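Local coordinates for protein prolyl-ACP dehydrogenase (Oscillatoria sp., PDB 4IRN) that oxidises a prolyl group carried on an acyl carrier protein, using FAD as cofactor, in the biosynthesis of the cyanotoxin anatoxin-a, at residues V51-Q56 against G110-C115; Q143-Y147 against F221-K225. All coordinates share one frame; numbering follows the deposited sequence.

Contact 1: V51-Q56 against G110-C115; sequences VIQFAQ and GLGYGC
Two helices of the N-terminal helical domain meet here, helix 42-58 setting Val-51, Ile-52 and Ala-55 against Gly-110, Leu-111 and Gly-114 of helix 101-114. No hydrogen bond crosses the interface, and the helices are held by apolar packing. The backbones are nearest at Ile-52 and Gly-114, whose CA atoms lie 4.5 Å apart. The CB of Ala-55, a single methyl, sits against the backbone of Gly-114, 3.5 Å from its C atom, and also touches CB of Cys-115, where the helical backbone ends. One turn earlier, Ile-52 lays CG1 alongside the backbone of Gly-110. The two glycines, four residues apart on one helix face, form a GxxxG motif: with no side chains between them and the partner, the segment axes come within 7.9 Å and cross at -32°. Larger residues border this smooth strip. On one flank Val-51 directs CG1 at Leu-111, 3.9 Å from its CB; the branch reaches across because it stands anti to the backbone N (chi1 174°). Leu-111 in turn extends CD1 to 4.2 Å from CB of Ala-55, while Val-51 is also covered by Trp-88 and Phe-83. On the other flank the CG2 methyl of Ile-52 meets the edge of the Tyr-113 ring, near its plane, at 3.9 Å from CD1. Beyond it the extended chain of Gln-56 brings NE2 to 3.9 Å from CE1 of that ring, with amide and ring planes 49° apart. A tyrosine suits this partly exposed border: its carbon edge packs on Ile-52, whereas its hydroxyl is hydrogen-bonded to Glu-296 of helix 285-304.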
loop_
_atom_site.group_PDB
_atom_site.type_symbol
_atom_site.label_atom_id
_atom_site.label_comp_id
_atom_site.label_asym_id
_atom_site.label_seq_id
_atom_site.Cartn_x
_atom_site.Cartn_y
_atom_site.Cartn_z
ATOM N N VAL A 51 -30.149 -20.301 7.261
ATOM C CA VAL A 51 -30.125 -19.228 6.255
ATOM C C VAL A 51 -29.254 -19.662 5.060
ATOM O O VAL A 51 -29.701 -19.528 3.920
ATOM C CB VAL A 51 -29.700 -17.852 6.848
ATOM C CG1 VAL A 51 -29.535 -16.798 5.752
ATOM C CG2 VAL A 51 -30.705 -17.363 7.889
ATOM N N ILE A 52 -28.037 -20.213 5.325
ATOM C CA ILE A 52 -27.105 -20.699 4.294
ATOM C C ILE A 52 -27.767 -21.802 3.457
ATOM O O ILE A 52 -27.777 -21.695 2.233
ATOM C CB ILE A 52 -25.723 -21.138 4.889
ATOM C CG1 ILE A 52 -24.969 -19.935 5.499
ATOM C CG2 ILE A 52 -24.834 -21.875 3.846
ATOM C CD1 ILE A 52 -23.881 -20.279 6.490
ATOM N N GLN A 53 -28.356 -22.829 4.124
ATOM C CA GLN A 53 -29.052 -23.958 3.487
ATOM C C GLN A 53 -30.204 -23.491 2.589
ATOM O O GLN A 53 -30.317 -23.958 1.455
ATOM C CB GLN A 53 -29.548 -24.975 4.530
ATOM C CG GLN A 53 -28.457 -25.749 5.286
ATOM C CD GLN A 53 -27.461 -26.513 4.437
ATOM O OE1 GLN A 53 -27.818 -27.246 3.504
ATOM N NE2 GLN A 53 -26.184 -26.386 4.779
ATOM N N PHE A 54 -31.033 -22.539 3.081
ATOM C CA PHE A 54 -32.155 -21.937 2.334
ATOM C C PHE A 54 -31.645 -21.258 1.061
ATOM O O PHE A 54 -32.180 -21.490 -0.027
ATOM C CB PHE A 54 -32.924 -20.934 3.233
ATOM C CG PHE A 54 -33.687 -19.831 2.527
ATOM C CD1 PHE A 54 -34.919 -20.082 1.935
ATOM C CD2 PHE A 54 -33.196 -18.527 2.505
ATOM C CE1 PHE A 54 -35.625 -19.058 1.287
ATOM C CE2 PHE A 54 -33.905 -17.504 1.862
ATOM C CZ PHE A 54 -35.116 -17.776 1.262
ATOM N N ALA A 55 -30.577 -20.423 1.210
ATOM C CA ALA A 55 -29.931 -19.683 0.119
ATOM C C ALA A 55 -29.267 -20.605 -0.902
ATOM O O ALA A 55 -29.304 -20.312 -2.097
ATOM C CB ALA A 55 -28.922 -18.690 0.681
ATOM N N GLN A 56 -28.661 -21.711 -0.436
ATOM C CA GLN A 56 -27.986 -22.679 -1.293
ATOM C C GLN A 56 -28.962 -23.583 -2.037
ATOM O O GLN A 56 -28.623 -24.039 -3.125
ATOM C CB GLN A 56 -26.992 -23.523 -0.485
ATOM C CG GLN A 56 -25.693 -22.800 -0.163
ATOM C CD GLN A 56 -24.761 -23.608 0.705
ATOM O OE1 GLN A 56 -25.161 -24.541 1.421
ATOM N NE2 GLN A 56 -23.491 -23.225 0.697
ATOM N N GLY A 110 -24.431 -14.944 6.818
ATOM C CA GLY A 110 -24.814 -16.266 6.325
ATOM C C GLY A 110 -25.483 -16.211 4.968
ATOM O O GLY A 110 -25.204 -17.046 4.105
ATOM N N LEU A 111 -26.349 -15.196 4.770
ATOM C CA LEU A 111 -27.060 -14.977 3.512
ATOM C C LEU A 111 -26.069 -14.669 2.389
ATOM O O LEU A 111 -26.206 -15.222 1.305
ATOM C CB LEU A 111 -28.124 -13.855 3.657
ATOM C CG LEU A 111 -29.026 -13.563 2.435
ATOM C CD1 LEU A 111 -29.870 -14.783 2.023
ATOM C CD2 LEU A 111 -29.922 -12.376 2.693
ATOM N N GLY A 112 -25.073 -13.823 2.672
ATOM C CA GLY A 112 -24.033 -13.441 1.722
ATOM C C GLY A 112 -23.169 -14.607 1.288
ATOM O O GLY A 112 -22.778 -14.680 0.126
ATOM N N TYR A 113 -22.890 -15.541 2.217
ATOM C CA TYR A 113 -22.106 -16.743 1.963
ATOM C C TYR A 113 -22.900 -17.726 1.073
ATOM O O TYR A 113 -22.341 -18.278 0.120
ATOM C CB TYR A 113 -21.679 -17.404 3.298
ATOM C CG TYR A 113 -20.928 -18.717 3.133
ATOM C CD1 TYR A 113 -21.612 -19.922 2.955
ATOM C CD2 TYR A 113 -19.533 -18.751 3.110
ATOM C CE1 TYR A 113 -20.927 -21.121 2.733
ATOM C CE2 TYR A 113 -18.838 -19.955 2.952
ATOM C CZ TYR A 113 -19.540 -21.139 2.776
ATOM O OH TYR A 113 -18.850 -22.304 2.519
ATOM N N GLY A 114 -24.181 -17.933 1.398
ATOM C CA GLY A 114 -25.069 -18.849 0.691
ATOM C C GLY A 114 -25.656 -18.351 -0.615
ATOM O O GLY A 114 -25.955 -19.158 -1.500
ATOM N N CYS A 115 -25.869 -17.034 -0.738
ATOM C CA CYS A 115 -26.449 -16.403 -1.930
ATOM C C CYS A 115 -25.371 -15.716 -2.757
ATOM O O CYS A 115 -24.650 -14.854 -2.239
ATOM C CB CYS A 115 -27.565 -15.437 -1.544
ATOM S SG CYS A 115 -28.450 -14.718 -2.950
#

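Contact 2: Q143-Y147 against F221-K225; sequences QKEKY and FMIEK
Tyr-147 reaches from helix 141-153 to Met-222 and Glu-224 of strand 218-224. CB already points toward the strand, and CG stands beside the backbone N (chi1 -64°), which carries the ring on in that direction. Along one ring edge, CD2 comes within 4.4 Å of SD of Met-222. The sulfur lies 5.2 Å from the ring centroid and 43° off the normal, an oblique Met-aromatic contact. CE1, on the other edge, is 3.4 Å from OE2 of Glu-224, and over one face, displaced toward the rim, passes CD of Lys-146. At the tip, OH donates a 2.7 Å hydrogen bond to OE2 of Glu-224, using the anti lone pair of that oxygen; ring and carboxylate planes stand 79° apart. In the acyl-CoA dehydrogenase fold this is a join between the N-terminal helical domain and the beta-sheet domain in the middle of the chain. Met-222 and Glu-224 project from the same face of the strand, one buried and apolar, the other partly exposed and charged, so a tyrosine can serve both with its carbon ring and its hydroxyl. That hydroxyl is also hydrogen-bonded to Asn-260 ND2, and receives a weak bond from Lys-146. NZ of Lys-146 makes a long salt bridge as well, 3.6 Å from OE2 of Glu-224; the ammonium group and the Tyr-147 hydroxyl would probably stabilise the carboxylate as an anion. Deeper in, the flexible Met-222 chain turns at its last torsion and lays CE 3.5 Å from NE2 of Gln-143. This buried amide is fixed on both sides of its carbon: NE2 donates to the carbonyls of Ala-259 and Arg-261, and OE1 accepts from Thr-140 N.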
loop_
_atom_site.group_PDB
_atom_site.type_symbol
_atom_site.label_atom_id
_atom_site.label_comp_id
_atom_site.label_asym_id
_atom_site.label_seq_id
_atom_site.Cartn_x
_atom_site.Cartn_y
_atom_site.Cartn_z
ATOM N N GLN A 143 -48.710 5.662 10.429
ATOM C CA GLN A 143 -47.772 5.542 9.300
ATOM C C GLN A 143 -47.102 4.174 9.318
ATOM O O GLN A 143 -46.950 3.549 8.266
ATOM C CB GLN A 143 -46.703 6.641 9.361
ATOM C CG GLN A 143 -47.190 7.998 8.878
ATOM C CD GLN A 143 -46.178 9.095 9.073
ATOM O OE1 GLN A 143 -45.380 9.093 10.007
ATOM N NE2 GLN A 143 -46.242 10.101 8.221
ATOM N N LYS A 144 -46.708 3.710 10.519
ATOM C CA LYS A 144 -46.074 2.413 10.738
ATOM C C LYS A 144 -47.073 1.267 10.498
ATOM O O LYS A 144 -46.744 0.315 9.785
ATOM C CB LYS A 144 -45.490 2.332 12.152
ATOM C CG LYS A 144 -44.244 3.182 12.362
ATOM C CD LYS A 144 -43.569 2.865 13.683
ATOM C CE LYS A 144 -44.171 3.606 14.853
ATOM N NZ LYS A 144 -43.555 3.179 16.127
ATOM N N GLU A 145 -48.290 1.376 11.075
ATOM C CA GLU A 145 -49.367 0.388 10.945
ATOM C C GLU A 145 -49.812 0.150 9.511
ATOM O O GLU A 145 -50.192 -0.964 9.180
ATOM C CB GLU A 145 -50.572 0.785 11.805
ATOM C CG GLU A 145 -50.476 0.393 13.266
ATOM C CD GLU A 145 -51.386 1.183 14.181
ATOM O OE1 GLU A 145 -52.303 1.874 13.682
ATOM O OE2 GLU A 145 -51.196 1.101 15.414
ATOM N N LYS A 146 -49.761 1.184 8.668
ATOM C CA LYS A 146 -50.134 1.092 7.256
ATOM C C LYS A 146 -49.014 0.560 6.367
ATOM O O LYS A 146 -49.247 -0.382 5.609
ATOM C CB LYS A 146 -50.654 2.441 6.729
ATOM C CG LYS A 146 -51.054 2.431 5.254
ATOM C CD LYS A 146 -51.433 3.824 4.789
ATOM C CE LYS A 146 -51.849 3.846 3.346
ATOM N NZ LYS A 146 -52.226 5.221 2.922
ATOM N N TYR A 147 -47.814 1.176 6.428
ATOM C CA TYR A 147 -46.706 0.845 5.530
ATOM C C TYR A 147 -45.762 -0.297 5.907
ATOM O O TYR A 147 -45.330 -1.028 5.016
ATOM C CB TYR A 147 -45.940 2.103 5.110
ATOM C CG TYR A 147 -46.767 3.086 4.305
ATOM C CD1 TYR A 147 -47.208 2.771 3.020
ATOM C CD2 TYR A 147 -47.058 4.351 4.802
ATOM C CE1 TYR A 147 -47.943 3.681 2.265
ATOM C CE2 TYR A 147 -47.790 5.272 4.056
ATOM C CZ TYR A 147 -48.234 4.933 2.787
ATOM O OH TYR A 147 -48.960 5.844 2.050
ATOM N N PHE A 221 -40.648 12.708 2.671
ATOM C CA PHE A 221 -42.007 12.403 2.202
ATOM C C PHE A 221 -42.105 10.975 1.673
ATOM O O PHE A 221 -41.160 10.473 1.051
ATOM C CB PHE A 221 -42.443 13.399 1.117
ATOM C CG PHE A 221 -42.430 14.836 1.575
ATOM C CD1 PHE A 221 -43.540 15.393 2.206
ATOM C CD2 PHE A 221 -41.306 15.634 1.385
ATOM C CE1 PHE A 221 -43.518 16.717 2.655
ATOM C CE2 PHE A 221 -41.279 16.953 1.848
ATOM C CZ PHE A 221 -42.389 17.489 2.471
ATOM N N MET A 222 -43.249 10.312 1.937
ATOM C CA MET A 222 -43.517 8.942 1.487
ATOM C C MET A 222 -44.545 8.991 0.380
ATOM O O MET A 222 -45.707 9.310 0.625
ATOM C CB MET A 222 -43.987 8.048 2.642
ATOM C CG MET A 222 -42.985 7.956 3.767
ATOM S SD MET A 222 -43.511 6.958 5.158
ATOM C CE MET A 222 -44.700 8.035 5.894
ATOM N N ILE A 223 -44.098 8.745 -0.855
ATOM C CA ILE A 223 -44.959 8.808 -2.022
ATOM C C ILE A 223 -45.153 7.419 -2.605
ATOM O O ILE A 223 -44.168 6.736 -2.909
ATOM C CB ILE A 223 -44.439 9.865 -3.043
ATOM C CG1 ILE A 223 -44.275 11.268 -2.372
ATOM C CG2 ILE A 223 -45.358 9.970 -4.261
ATOM C CD1 ILE A 223 -43.313 12.237 -3.056
ATOM N N GLU A 224 -46.410 7.004 -2.745
ATOM C CA GLU A 224 -46.759 5.715 -3.325
ATOM C C GLU A 224 -46.508 5.720 -4.846
ATOM O O GLU A 224 -46.548 6.781 -5.474
ATOM C CB GLU A 224 -48.227 5.370 -3.038
ATOM C CG GLU A 224 -48.483 4.893 -1.619
ATOM C CD GLU A 224 -49.930 4.615 -1.254
ATOM O OE1 GLU A 224 -50.746 4.308 -2.155
ATOM O OE2 GLU A 224 -50.238 4.664 -0.041
ATOM N N LYS A 225 -46.254 4.536 -5.416
ATOM C CA LYS A 225 -46.030 4.310 -6.846
ATOM C C LYS A 225 -47.274 4.795 -7.638
ATOM O O LYS A 225 -48.387 4.718 -7.138
ATOM C CB LYS A 225 -45.778 2.810 -7.055
ATOM C CG LYS A 225 -45.769 2.295 -8.485
ATOM C CD LYS A 225 -45.696 0.745 -8.527
ATOM C CE LYS A 225 -46.995 0.020 -8.240
ATOM N NZ LYS A 225 -48.059 0.295 -9.230
#

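The contacts come in series along the chain, contact 1 closing before contact 2 opens, and they do not touch: their centres lie 31 Å apart and their nearest atoms about 19 Å. Contact 1 joins helices 42-58 and 101-114, and is packing inside the N-terminal helical domain, away from the known FAD-binding residues. Contact 2 starts in that domain, on helix 141-153, and crosses to strand 218-224, an inner strand of the mixed sheet in the middle domain. Helix 118-138 relates them, its Met-124 and Ile-121 packing at contact 1 and its Leu-135 at contact 2. Contact 2 thus ties the helical domain to the sheet domain, with the Met-222 side chain about 10 Å from that of FAD-binding His-160.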